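Local structure of 4-hydroxy-tetrahydrodipicolinate synthase (Methanocaldococcus jannaschii DSM 2661, 2YXG) at residues F29-N33 with A205-K210; V35-V41 with V70-G75; R115-G119 with L149-Y154; L190-A194 with F224-R228. The protein probably catalyses the Schiff-base condensation of pyruvate with aspartate beta-semialdehyde to 4-hydroxy-tetrahydrodipicolinate, a step of lysine biosynthesis. All coordinates share one frame. Residue numbers count along the deposited sequence, not the author numbering.

Contact 1: F29-N33 with A205-K210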
loop_
_atom_site.group_PDB
_atom_site.type_symbol
_atom_site.label_atom_id
_atom_site.label_comp_id
_atom_site.label_asym_id
_atom_site.label_seq_id
_atom_site.Cartn_x
_atom_site.Cartn_y
_atom_site.Cartn_z
ATOM N N PHE A 29 -3.933 -2.219 40.095
ATOM C CA PHE A 29 -5.220 -2.070 39.417
ATOM C C PHE A 29 -5.483 -3.173 38.360
ATOM O O PHE A 29 -6.546 -3.749 38.310
ATOM C CB PHE A 29 -5.363 -0.692 38.779
ATOM C CG PHE A 29 -6.616 -0.522 37.953
ATOM C CD1 PHE A 29 -7.884 -0.514 38.555
ATOM C CD2 PHE A 29 -6.534 -0.323 36.580
ATOM C CE1 PHE A 29 -9.099 -0.302 37.768
ATOM C CE2 PHE A 29 -7.698 -0.105 35.792
ATOM C CZ PHE A 29 -8.986 -0.101 36.393
ATOM N N LEU A 30 -4.502 -3.470 37.529
ATOM C CA LEU A 30 -4.698 -4.459 36.471
ATOM C C LEU A 30 -4.755 -5.875 37.045
ATOM O O LEU A 30 -5.567 -6.713 36.617
ATOM C CB LEU A 30 -3.563 -4.333 35.491
ATOM C CG LEU A 30 -3.416 -2.916 34.909
ATOM C CD1 LEU A 30 -2.068 -2.728 34.135
ATOM C CD2 LEU A 30 -4.643 -2.513 34.011
ATOM N N ILE A 31 -3.879 -6.146 38.007
ATOM C CA ILE A 31 -3.892 -7.462 38.689
ATOM C C ILE A 31 -5.236 -7.695 39.384
ATOM O O ILE A 31 -5.787 -8.774 39.221
ATOM C CB ILE A 31 -2.682 -7.682 39.654
ATOM C CG1 ILE A 31 -1.338 -7.552 38.895
ATOM C CG2 ILE A 31 -2.824 -9.069 40.450
ATOM C CD1 ILE A 31 -0.067 -7.706 39.782
ATOM N N GLU A 32 -5.743 -6.687 40.104
ATOM C CA GLU A 32 -7.052 -6.757 40.809
ATOM C C GLU A 32 -8.096 -7.213 39.792
ATOM O O GLU A 32 -9.012 -7.977 40.091
ATOM C CB GLU A 32 -7.538 -5.366 41.381
ATOM C CG GLU A 32 -6.700 -4.616 42.520
ATOM C CD GLU A 32 -6.994 -3.026 42.688
ATOM O OE1 GLU A 32 -8.088 -2.517 42.306
ATOM O OE2 GLU A 32 -6.105 -2.275 43.214
ATOM N N ASN A 33 -7.951 -6.717 38.566
ATOM C CA ASN A 33 -8.981 -6.911 37.577
ATOM C C ASN A 33 -8.816 -8.148 36.714
ATOM O O ASN A 33 -9.525 -8.313 35.704
ATOM C CB ASN A 33 -9.204 -5.612 36.801
ATOM C CG ASN A 33 -9.945 -4.590 37.657
ATOM O OD1 ASN A 33 -9.360 -3.644 38.232
ATOM N ND2 ASN A 33 -11.230 -4.825 37.813
ATOM N N ALA A 205 -6.718 -2.778 27.421
ATOM C CA ALA A 205 -6.843 -3.411 28.760
ATOM C C ALA A 205 -6.246 -2.535 29.865
ATOM O O ALA A 205 -6.490 -2.780 31.053
ATOM C CB ALA A 205 -6.269 -4.853 28.803
ATOM N N ASN A 206 -5.489 -1.492 29.516
ATOM C CA ASN A 206 -5.103 -0.461 30.550
ATOM C C ASN A 206 -6.261 0.374 31.151
ATOM O O ASN A 206 -6.115 0.926 32.246
ATOM C CB ASN A 206 -4.046 0.501 30.023
ATOM C CG ASN A 206 -2.698 -0.180 29.785
ATOM O OD1 ASN A 206 -2.280 -0.397 28.631
ATOM N ND2 ASN A 206 -2.006 -0.510 30.877
ATOM N N ILE A 207 -7.363 0.470 30.398
ATOM C CA ILE A 207 -8.500 1.357 30.651
ATOM C C ILE A 207 -9.655 0.504 31.213
ATOM O O ILE A 207 -10.300 0.861 32.210
ATOM C CB ILE A 207 -9.014 2.051 29.294
ATOM C CG1 ILE A 207 -7.976 2.978 28.681
ATOM C CG2 ILE A 207 -10.312 2.868 29.500
ATOM C CD1 ILE A 207 -7.333 3.857 29.767
ATOM N N VAL A 208 -9.922 -0.612 30.533
ATOM C CA VAL A 208 -11.037 -1.491 30.900
ATOM C C VAL A 208 -10.552 -2.923 31.085
ATOM O O VAL A 208 -11.006 -3.815 30.362
ATOM C CB VAL A 208 -12.188 -1.425 29.864
ATOM C CG1 VAL A 208 -12.986 -0.107 30.065
ATOM C CG2 VAL A 208 -11.654 -1.514 28.464
ATOM N N PRO A 209 -9.617 -3.139 32.054
ATOM C CA PRO A 209 -9.050 -4.517 32.249
ATOM C C PRO A 209 -10.116 -5.586 32.517
ATOM O O PRO A 209 -10.049 -6.661 31.961
ATOM C CB PRO A 209 -8.129 -4.375 33.482
ATOM C CG PRO A 209 -8.437 -3.030 34.081
ATOM C CD PRO A 209 -9.068 -2.164 33.018
ATOM N N LYS A 210 -11.120 -5.277 33.330
ATOM C CA LYS A 210 -12.063 -6.322 33.719
ATOM C C LYS A 210 -12.932 -6.788 32.545
ATOM O O LYS A 210 -13.177 -7.986 32.354
ATOM C CB LYS A 210 -12.909 -5.878 34.920
ATOM C CG LYS A 210 -13.865 -6.931 35.430
ATOM C CD LYS A 210 -14.507 -6.474 36.771
ATOM C CE LYS A 210 -15.858 -7.185 37.083
ATOM N NZ LYS A 210 -16.656 -6.376 38.089
#
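Pro209 lays its ring against Phe29 and Leu30 of helix 20-32 and Asn33 just past its end. Its CG meets Phe29 CE2 at 3.5 Å and Leu30 CD2 at 3.8 Å, while Pro209 CB lies 3.7 Å from Asn33 CB. Asn33 also reaches across to Lys210; their CA atoms are 5.0 Å apart. No hydrogen bond crosses, so shape and apolar contact hold the pair together. Further along, Leu30 CD2 comes within 3.5 Å of Ala205 O, and the Phe29 ring turns its edge to the carbonyls of Asn206 and Ile207; the ring also makes a cation-pi contact with Arg259. Val208 is the N-cap residue of helix 209-221, which makes Pro209 the first residue of that helix, where proline costs no helical hydrogen bond. The side chain of Asn206 lies about 4 Å from that of Thr44, which is predicted to bind pyruvate. The first and eighth barrel helices thus meet over strand 4-7, where the TIM barrel closes on itself.

Contact 2: V35-V41 with V70-G75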
loop_
_atom_site.group_PDB
_atom_site.type_symbol
_atom_site.label_atom_id
_atom_site.label_comp_id
_atom_site.label_asym_id
_atom_site.label_seq_id
_atom_site.Cartn_x
_atom_site.Cartn_y
_atom_site.Cartn_z
ATOM N N VAL A 35 -6.147 -9.613 34.957
ATOM C CA VAL A 35 -5.190 -9.796 33.855
ATOM C C VAL A 35 -4.277 -11.047 34.058
ATOM O O VAL A 35 -4.019 -11.458 35.198
ATOM C CB VAL A 35 -4.352 -8.486 33.525
ATOM C CG1 VAL A 35 -5.287 -7.281 33.196
ATOM C CG2 VAL A 35 -3.339 -8.123 34.616
ATOM N N SER A 36 -3.810 -11.674 32.972
ATOM C CA SER A 36 -2.868 -12.828 33.088
ATOM C C SER A 36 -1.407 -12.441 33.339
ATOM O O SER A 36 -0.601 -13.233 33.849
ATOM C CB SER A 36 -2.876 -13.664 31.819
ATOM O OG SER A 36 -4.132 -14.216 31.618
ATOM N N GLY A 37 -1.053 -11.240 32.934
ATOM C CA GLY A 37 0.319 -10.805 32.983
ATOM C C GLY A 37 0.433 -9.362 32.513
ATOM O O GLY A 37 -0.558 -8.744 32.077
ATOM N N ILE A 38 1.660 -8.851 32.604
ATOM C CA ILE A 38 1.963 -7.482 32.298
ATOM C C ILE A 38 3.152 -7.418 31.332
ATOM O O ILE A 38 4.153 -8.081 31.529
ATOM C CB ILE A 38 2.231 -6.700 33.626
ATOM C CG1 ILE A 38 0.887 -6.587 34.389
ATOM C CG2 ILE A 38 2.906 -5.351 33.369
ATOM C CD1 ILE A 38 0.817 -5.531 35.487
ATOM N N VAL A 39 3.001 -6.602 30.296
ATOM C CA VAL A 39 4.052 -6.308 29.376
ATOM C C VAL A 39 4.691 -4.942 29.719
ATOM O O VAL A 39 4.047 -3.898 29.550
ATOM C CB VAL A 39 3.535 -6.370 27.918
ATOM C CG1 VAL A 39 4.667 -6.187 26.943
ATOM C CG2 VAL A 39 2.821 -7.690 27.664
ATOM N N ALA A 40 5.948 -4.959 30.203
ATOM C CA ALA A 40 6.626 -3.714 30.590
ATOM C C ALA A 40 7.543 -3.183 29.521
ATOM O O ALA A 40 8.269 -3.944 28.858
ATOM C CB ALA A 40 7.444 -3.885 31.911
ATOM N N VAL A 41 7.549 -1.850 29.417
ATOM C CA VAL A 41 8.465 -1.113 28.556
ATOM C C VAL A 41 8.488 -1.632 27.093
ATOM O O VAL A 41 9.571 -1.859 26.538
ATOM C CB VAL A 41 9.922 -1.015 29.157
ATOM C CG1 VAL A 41 9.940 -0.310 30.503
ATOM C CG2 VAL A 41 10.593 -2.349 29.286
ATOM N N VAL A 70 1.341 -12.443 38.711
ATOM C CA VAL A 70 1.056 -12.677 37.285
ATOM C C VAL A 70 2.368 -12.712 36.481
ATOM O O VAL A 70 3.450 -12.408 37.013
ATOM C CB VAL A 70 0.025 -11.652 36.709
ATOM C CG1 VAL A 70 -1.256 -11.703 37.486
ATOM C CG2 VAL A 70 0.583 -10.252 36.704
ATOM N N GLN A 71 2.296 -13.119 35.218
ATOM C CA GLN A 71 3.516 -13.182 34.405
ATOM C C GLN A 71 4.004 -11.796 34.095
ATOM O O GLN A 71 3.215 -10.867 33.928
ATOM C CB GLN A 71 3.285 -13.979 33.132
ATOM C CG GLN A 71 2.742 -15.397 33.415
ATOM C CD GLN A 71 1.959 -15.918 32.243
ATOM O OE1 GLN A 71 0.725 -15.864 32.227
ATOM N NE2 GLN A 71 2.668 -16.390 31.229
ATOM N N VAL A 72 5.312 -11.646 34.071
ATOM C CA VAL A 72 5.951 -10.389 33.699
ATOM C C VAL A 72 6.724 -10.595 32.413
ATOM O O VAL A 72 7.642 -11.399 32.346
ATOM C CB VAL A 72 6.869 -9.787 34.831
ATOM C CG1 VAL A 72 7.590 -8.553 34.326
ATOM C CG2 VAL A 72 6.034 -9.494 36.082
ATOM N N ILE A 73 6.323 -9.878 31.385
ATOM C CA ILE A 73 6.967 -9.979 30.109
ATOM C C ILE A 73 7.679 -8.661 29.918
ATOM O O ILE A 73 7.047 -7.573 29.949
ATOM C CB ILE A 73 5.946 -10.167 28.994
ATOM C CG1 ILE A 73 5.012 -11.332 29.343
ATOM C CG2 ILE A 73 6.635 -10.282 27.570
ATOM C CD1 ILE A 73 3.894 -11.504 28.360
ATOM N N ALA A 74 8.985 -8.742 29.718
ATOM C CA ALA A 74 9.814 -7.528 29.628
ATOM C C ALA A 74 10.105 -7.205 28.172
ATOM O O ALA A 74 10.571 -8.067 27.411
ATOM C CB ALA A 74 11.095 -7.726 30.408
ATOM N N GLY A 75 9.799 -5.980 27.755
ATOM C CA GLY A 75 10.153 -5.574 26.396
ATOM C C GLY A 75 11.686 -5.495 26.393
ATOM O O GLY A 75 12.284 -4.974 27.335
#
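Five backbone hydrogen bonds zip these two strands together in parallel, and they account for the facing donors and acceptors one after another. Gln71 N gives to Ser36 O (3.2 Å), Ile38 N to Gln71 O (2.9 Å), Ile73 N to Ile38 O (2.8 Å), Ala40 N to Ile73 O (2.8 Å) and Gly75 N to Ala40 O (2.8 Å). Ile38 and Ala40 therefore spend both their N and O on this partner. Ile73 O accepts a CA-H...O contact as well, from Val39 CA at 3.3 Å. The residues in between face the other way: Val39 bonds through its backbone to Pro7 and Ile9, Val72 to Asp97, whose side chain also takes Val72 N, and Ala74 to Ala98. Ser36 OG is bound by Lys3 O. At Gly37 the strands close in, CA to Gln71 O being just 3.0 Å, where a CB would clash with that oxygen.

Val39 and Ile73 share one face, Val39 CG2 touching Ile73 CD1 at 4.0 Å, and both pack on Tyr6 inside the barrel. Ile38, Val72, Ala40 and Ala74 occupy the other face, where Ile38 meets Ile27 of helix 20-32 and Val72 meets Val66 of helix 52-66, the helix of the beta-alpha-beta crossover joining the two strands, with strands 4-7 and 98-102 flanking the pair.

Contact 3: R115-G119 with L149-Y154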
loop_
_atom_site.group_PDB
_atom_site.type_symbol
_atom_site.label_atom_id
_atom_site.label_comp_id
_atom_site.label_asym_id
_atom_site.label_seq_id
_atom_site.Cartn_x
_atom_site.Cartn_y
_atom_site.Cartn_z
ATOM N N ARG A 115 15.876 -14.005 11.269
ATOM C CA ARG A 115 16.112 -15.306 11.907
ATOM C C ARG A 115 17.368 -15.240 12.769
ATOM O O ARG A 115 17.380 -15.650 13.916
ATOM C CB ARG A 115 16.197 -16.416 10.856
ATOM C CG ARG A 115 16.130 -17.900 11.366
ATOM C CD ARG A 115 16.588 -18.925 10.252
ATOM N NE ARG A 115 18.000 -18.706 9.871
ATOM C CZ ARG A 115 19.028 -18.950 10.691
ATOM N NH1 ARG A 115 18.808 -19.471 11.902
ATOM N NH2 ARG A 115 20.272 -18.687 10.310
ATOM N N LYS A 116 18.431 -14.695 12.215
ATOM C CA LYS A 116 19.722 -14.656 12.890
ATOM C C LYS A 116 19.625 -13.753 14.108
ATOM O O LYS A 116 20.051 -14.130 15.204
ATOM C CB LYS A 116 20.769 -14.089 11.953
ATOM C CG LYS A 116 21.434 -15.065 10.981
ATOM C CD LYS A 116 22.556 -14.308 10.194
ATOM C CE LYS A 116 23.569 -15.258 9.625
ATOM N NZ LYS A 116 23.150 -15.752 8.270
ATOM N N HIS A 117 19.064 -12.552 13.911
ATOM C CA HIS A 117 18.705 -11.671 15.030
ATOM C C HIS A 117 17.970 -12.393 16.158
ATOM O O HIS A 117 18.462 -12.388 17.291
ATOM C CB HIS A 117 17.912 -10.447 14.558
ATOM C CG HIS A 117 17.534 -9.504 15.664
ATOM N ND1 HIS A 117 16.320 -9.571 16.318
ATOM C CD2 HIS A 117 18.197 -8.453 16.205
ATOM C CE1 HIS A 117 16.250 -8.590 17.209
ATOM N NE2 HIS A 117 17.382 -7.907 17.168
ATOM N N PHE A 118 16.841 -13.045 15.864
ATOM C CA PHE A 118 16.062 -13.696 16.974
ATOM C C PHE A 118 16.789 -14.944 17.503
ATOM O O PHE A 118 16.605 -15.338 18.623
ATOM C CB PHE A 118 14.601 -14.060 16.571
ATOM C CG PHE A 118 13.700 -12.862 16.399
ATOM C CD1 PHE A 118 13.485 -11.960 17.462
ATOM C CD2 PHE A 118 13.096 -12.593 15.191
ATOM C CE1 PHE A 118 12.668 -10.843 17.310
ATOM C CE2 PHE A 118 12.231 -11.470 15.046
ATOM C CZ PHE A 118 12.031 -10.617 16.095
ATOM N N GLY A 119 17.585 -15.578 16.638
ATOM C CA GLY A 119 18.447 -16.704 17.022
ATOM C C GLY A 119 19.418 -16.286 18.115
ATOM O O GLY A 119 19.556 -16.988 19.102
ATOM N N LEU A 149 10.964 -21.843 11.268
ATOM C CA LEU A 149 12.419 -22.140 11.465
ATOM C C LEU A 149 12.888 -21.794 12.865
ATOM O O LEU A 149 13.500 -22.625 13.536
ATOM C CB LEU A 149 13.311 -21.429 10.426
ATOM C CG LEU A 149 13.018 -21.827 8.963
ATOM C CD1 LEU A 149 13.716 -20.898 7.957
ATOM C CD2 LEU A 149 13.308 -23.327 8.661
ATOM N N LEU A 150 12.572 -20.583 13.319
ATOM C CA LEU A 150 12.877 -20.186 14.721
ATOM C C LEU A 150 12.418 -21.185 15.786
ATOM O O LEU A 150 13.210 -21.629 16.641
ATOM C CB LEU A 150 12.308 -18.806 15.043
ATOM C CG LEU A 150 13.152 -17.718 14.358
ATOM C CD1 LEU A 150 12.449 -16.306 14.336
ATOM C CD2 LEU A 150 14.496 -17.684 15.012
ATOM N N ALA A 151 11.129 -21.517 15.724
ATOM C CA ALA A 151 10.515 -22.404 16.690
ATOM C C ALA A 151 11.088 -23.811 16.544
ATOM O O ALA A 151 11.335 -24.477 17.549
ATOM C CB ALA A 151 8.999 -22.429 16.517
ATOM N N GLU A 152 11.304 -24.270 15.310
ATOM C CA GLU A 152 11.959 -25.572 15.104
ATOM C C GLU A 152 13.344 -25.645 15.721
ATOM O O GLU A 152 13.718 -26.709 16.214
ATOM C CB GLU A 152 11.980 -26.008 13.628
ATOM C CG GLU A 152 10.567 -26.394 13.106
ATOM C CD GLU A 152 10.472 -26.608 11.579
ATOM O OE1 GLU A 152 11.327 -26.081 10.790
ATOM O OE2 GLU A 152 9.486 -27.326 11.174
ATOM N N GLU A 153 14.090 -24.527 15.733
ATOM C CA GLU A 153 15.419 -24.545 16.340
ATOM C C GLU A 153 15.492 -24.256 17.833
ATOM O O GLU A 153 16.336 -24.803 18.564
ATOM C CB GLU A 153 16.384 -23.597 15.630
ATOM C CG GLU A 153 17.754 -23.649 16.297
ATOM C CD GLU A 153 18.928 -23.236 15.413
ATOM O OE1 GLU A 153 18.753 -22.632 14.319
ATOM O OE2 GLU A 153 20.068 -23.508 15.860
ATOM N N TYR A 154 14.637 -23.364 18.286
ATOM C CA TYR A 154 14.733 -22.851 19.633
ATOM C C TYR A 154 13.478 -23.153 20.414
ATOM O O TYR A 154 12.393 -22.577 20.134
ATOM C CB TYR A 154 14.966 -21.352 19.583
ATOM C CG TYR A 154 16.232 -20.989 18.865
ATOM C CD1 TYR A 154 17.480 -21.130 19.492
ATOM C CD2 TYR A 154 16.194 -20.538 17.538
ATOM C CE1 TYR A 154 18.681 -20.798 18.801
ATOM C CE2 TYR A 154 17.380 -20.216 16.835
ATOM C CZ TYR A 154 18.607 -20.322 17.480
ATOM O OH TYR A 154 19.750 -19.984 16.804
HETATM O O HOH W 1 16.430 -21.062 13.236
#
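Leu149 opens the contact at its solvent side, its CB 4.1 Å from Arg115 CD, and its carbonyl O takes a weak hydrogen bond from a bridging water at 3.3 Å. Leu150, one residue on, does most of the apolar work. Its CD2 rests 3.7 Å from Arg115 O and 4.1 Å from Gly119 N, while CD1 touches Phe118 CB at 3.8 Å, so the side chain fills the groove between the two helices. A turn later Glu153 points at Arg115. Their salt bridge is long, 4.0 Å from Glu153 OE1 to Arg115 NH1, and the same water fills the gap, accepting from Arg115 NH1 (3.2 Å) and donating to Glu153 OE1 (3.0 Å); the guanidinium has a further salt bridge to Glu112. Tyr154, just past the helix end, brings OH to 3.5 Å from Gly119 CA, where a CB would clash, and hydrogen-bonds Glu123.

The segment axes approach to 10.5 Å at 33°; these are the fourth and fifth helices of the TIM barrel, in its outer layer. Beneath them Phe118 and Leu150 both sit on Leu131 of strand 129-133, and on the far flank His117 packs against helix 81-94 and Pro267 of a second subunit.

Contact 4: L190-A194 with F224-R228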
loop_
_atom_site.group_PDB
_atom_site.type_symbol
_atom_site.label_atom_id
_atom_site.label_comp_id
_atom_site.label_asym_id
_atom_site.label_seq_id
_atom_site.Cartn_x
_atom_site.Cartn_y
_atom_site.Cartn_z
ATOM N N LEU A 190 -10.935 -10.721 19.152
ATOM C CA LEU A 190 -12.007 -11.702 18.955
ATOM C C LEU A 190 -11.847 -12.588 17.668
ATOM O O LEU A 190 -11.858 -13.823 17.765
ATOM C CB LEU A 190 -13.374 -11.019 19.060
ATOM C CG LEU A 190 -14.661 -11.819 18.952
ATOM C CD1 LEU A 190 -15.812 -10.930 19.350
ATOM C CD2 LEU A 190 -14.840 -12.225 17.521
ATOM N N PRO A 191 -11.681 -11.976 16.467
ATOM C CA PRO A 191 -11.434 -12.875 15.335
ATOM C C PRO A 191 -10.103 -13.688 15.389
ATOM O O PRO A 191 -10.068 -14.866 14.983
ATOM C CB PRO A 191 -11.487 -11.941 14.131
ATOM C CG PRO A 191 -11.199 -10.617 14.632
ATOM C CD PRO A 191 -11.730 -10.570 16.041
ATOM N N ILE A 192 -9.042 -13.111 15.935
ATOM C CA ILE A 192 -7.813 -13.914 16.163
ATOM C C ILE A 192 -7.995 -15.161 17.093
ATOM O O ILE A 192 -7.502 -16.220 16.810
ATOM C CB ILE A 192 -6.593 -12.995 16.558
ATOM C CG1 ILE A 192 -6.194 -12.114 15.342
ATOM C CG2 ILE A 192 -5.406 -13.839 17.119
ATOM C CD1 ILE A 192 -5.119 -11.057 15.629
ATOM N N ILE A 193 -8.745 -15.039 18.169
ATOM C CA ILE A 193 -9.063 -16.190 19.049
ATOM C C ILE A 193 -9.934 -17.259 18.376
ATOM O O ILE A 193 -9.704 -18.470 18.548
ATOM C CB ILE A 193 -9.671 -15.711 20.373
ATOM C CG1 ILE A 193 -8.653 -14.857 21.161
ATOM C CG2 ILE A 193 -10.095 -16.853 21.211
ATOM C CD1 ILE A 193 -9.318 -14.101 22.358
ATOM N N ALA A 194 -10.901 -16.797 17.577
ATOM C CA ALA A 194 -11.714 -17.682 16.740
ATOM C C ALA A 194 -10.834 -18.524 15.826
ATOM O O ALA A 194 -11.118 -19.713 15.579
ATOM C CB ALA A 194 -12.733 -16.861 15.911
ATOM N N PHE A 224 -18.890 -17.002 21.609
ATOM C CA PHE A 224 -18.700 -15.795 20.801
ATOM C C PHE A 224 -19.863 -14.827 20.819
ATOM O O PHE A 224 -19.674 -13.622 20.585
ATOM C CB PHE A 224 -18.220 -16.139 19.373
ATOM C CG PHE A 224 -16.771 -16.486 19.344
ATOM C CD1 PHE A 224 -15.805 -15.509 19.152
ATOM C CD2 PHE A 224 -16.348 -17.775 19.630
ATOM C CE1 PHE A 224 -14.426 -15.846 19.197
ATOM C CE2 PHE A 224 -14.984 -18.100 19.653
ATOM C CZ PHE A 224 -14.034 -17.142 19.432
ATOM N N GLU A 225 -21.064 -15.349 21.063
ATOM C CA GLU A 225 -22.209 -14.492 21.358
ATOM C C GLU A 225 -21.880 -13.518 22.499
ATOM O O GLU A 225 -22.090 -12.321 22.369
ATOM C CB GLU A 225 -23.441 -15.320 21.717
ATOM C CG GLU A 225 -24.697 -14.483 21.876
ATOM C CD GLU A 225 -25.278 -13.997 20.541
ATOM O OE1 GLU A 225 -24.752 -14.388 19.459
ATOM O OE2 GLU A 225 -26.267 -13.215 20.570
ATOM N N LYS A 226 -21.358 -14.016 23.612
ATOM C CA LYS A 226 -21.001 -13.103 24.688
ATOM C C LYS A 226 -19.678 -12.301 24.490
ATOM O O LYS A 226 -19.584 -11.163 24.987
ATOM C CB LYS A 226 -21.077 -13.804 26.036
ATOM C CG LYS A 226 -22.472 -14.426 26.221
ATOM C CD LYS A 226 -22.641 -15.291 27.478
ATOM C CE LYS A 226 -22.685 -14.447 28.775
ATOM N NZ LYS A 226 -23.167 -13.009 28.598
ATOM N N ALA A 227 -18.698 -12.880 23.775
ATOM C CA ALA A 227 -17.480 -12.145 23.407
ATOM C C ALA A 227 -17.914 -10.945 22.571
ATOM O O ALA A 227 -17.456 -9.830 22.818
ATOM C CB ALA A 227 -16.432 -13.025 22.666
ATOM N N ARG A 228 -18.861 -11.166 21.651
ATOM C CA ARG A 228 -19.277 -10.135 20.701
ATOM C C ARG A 228 -19.910 -8.952 21.386
ATOM O O ARG A 228 -19.706 -7.802 21.012
ATOM C CB ARG A 228 -20.320 -10.698 19.768
ATOM C CG ARG A 228 -19.856 -11.162 18.432
ATOM C CD ARG A 228 -21.113 -11.645 17.690
ATOM N NE ARG A 228 -20.754 -12.897 17.095
ATOM C CZ ARG A 228 -21.333 -14.069 17.269
ATOM N NH1 ARG A 228 -22.432 -14.222 17.971
ATOM N NH2 ARG A 228 -20.781 -15.091 16.652
#
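Phe224 and Leu190 make most of this contact, each with about 80 Å² buried by the other segment. The phenyl ring points from the first turn of helix 224-240 at helix 189-194. Its CD1 lies 3.8 Å from Leu190 CD2, and its edge faces the backbone, with CE1 3.6 Å from Leu190 O. The tip of the ring, CZ, reaches Ala194 CA at 3.6 Å and Ala194 CB at 3.8 Å, a close approach that the small alanine permits; Ile193 CG2 touches the same CZ more loosely at 4.3 Å.

Leu190 extends in the opposite sense, across to the next turn. Its CD1 sits 3.8 Å from both Ala227 C and Arg228 CA and 4.0 Å from Ala227 CB, so it meets backbone as much as side chain. No hydrogen bond crosses between the segments, whose axes run nearly antiparallel at 162° and come no closer than 11.4 Å. The contact joins the seventh helix of the TIM barrel to the first of the helices that follow the barrel in this family, with helix 209-221 lending Ala219 beneath Phe224 and Ile193.

A third subunit of the tetramer packs here too: its own Phe224 meets this one, ring planes at about 55°. Arg228, which forms a salt bridge from NH1 to Glu225 OE1 at 2.8 Å, also hydrogen-bonds Ala194 O of that subunit through NE.

Overall arrangement
Contacts 1 and 2 belong together: their centres are 13 Å apart and they touch, Leu30 O lying 3.3 Å from Val35 CG2 and Pro209 CB 4.1 Å from Val35 CG1, so the helix seam backs onto the strand pair. Both lie close to the active site, with the side chain of Val39 about 6 Å from that of Lys161, the predicted Schiff-base lysine. Contact 3 lies across the chain's centre from contact 1, 33 Å between centres, yet the side chain of Phe118 is about 7 Å from that of Tyr132, the predicted proton donor/acceptor. Contact 4, 31 Å from contact 3 by centres, is more remote from the pocket; contacts 3 and 4 adjoin different neighbouring subunits.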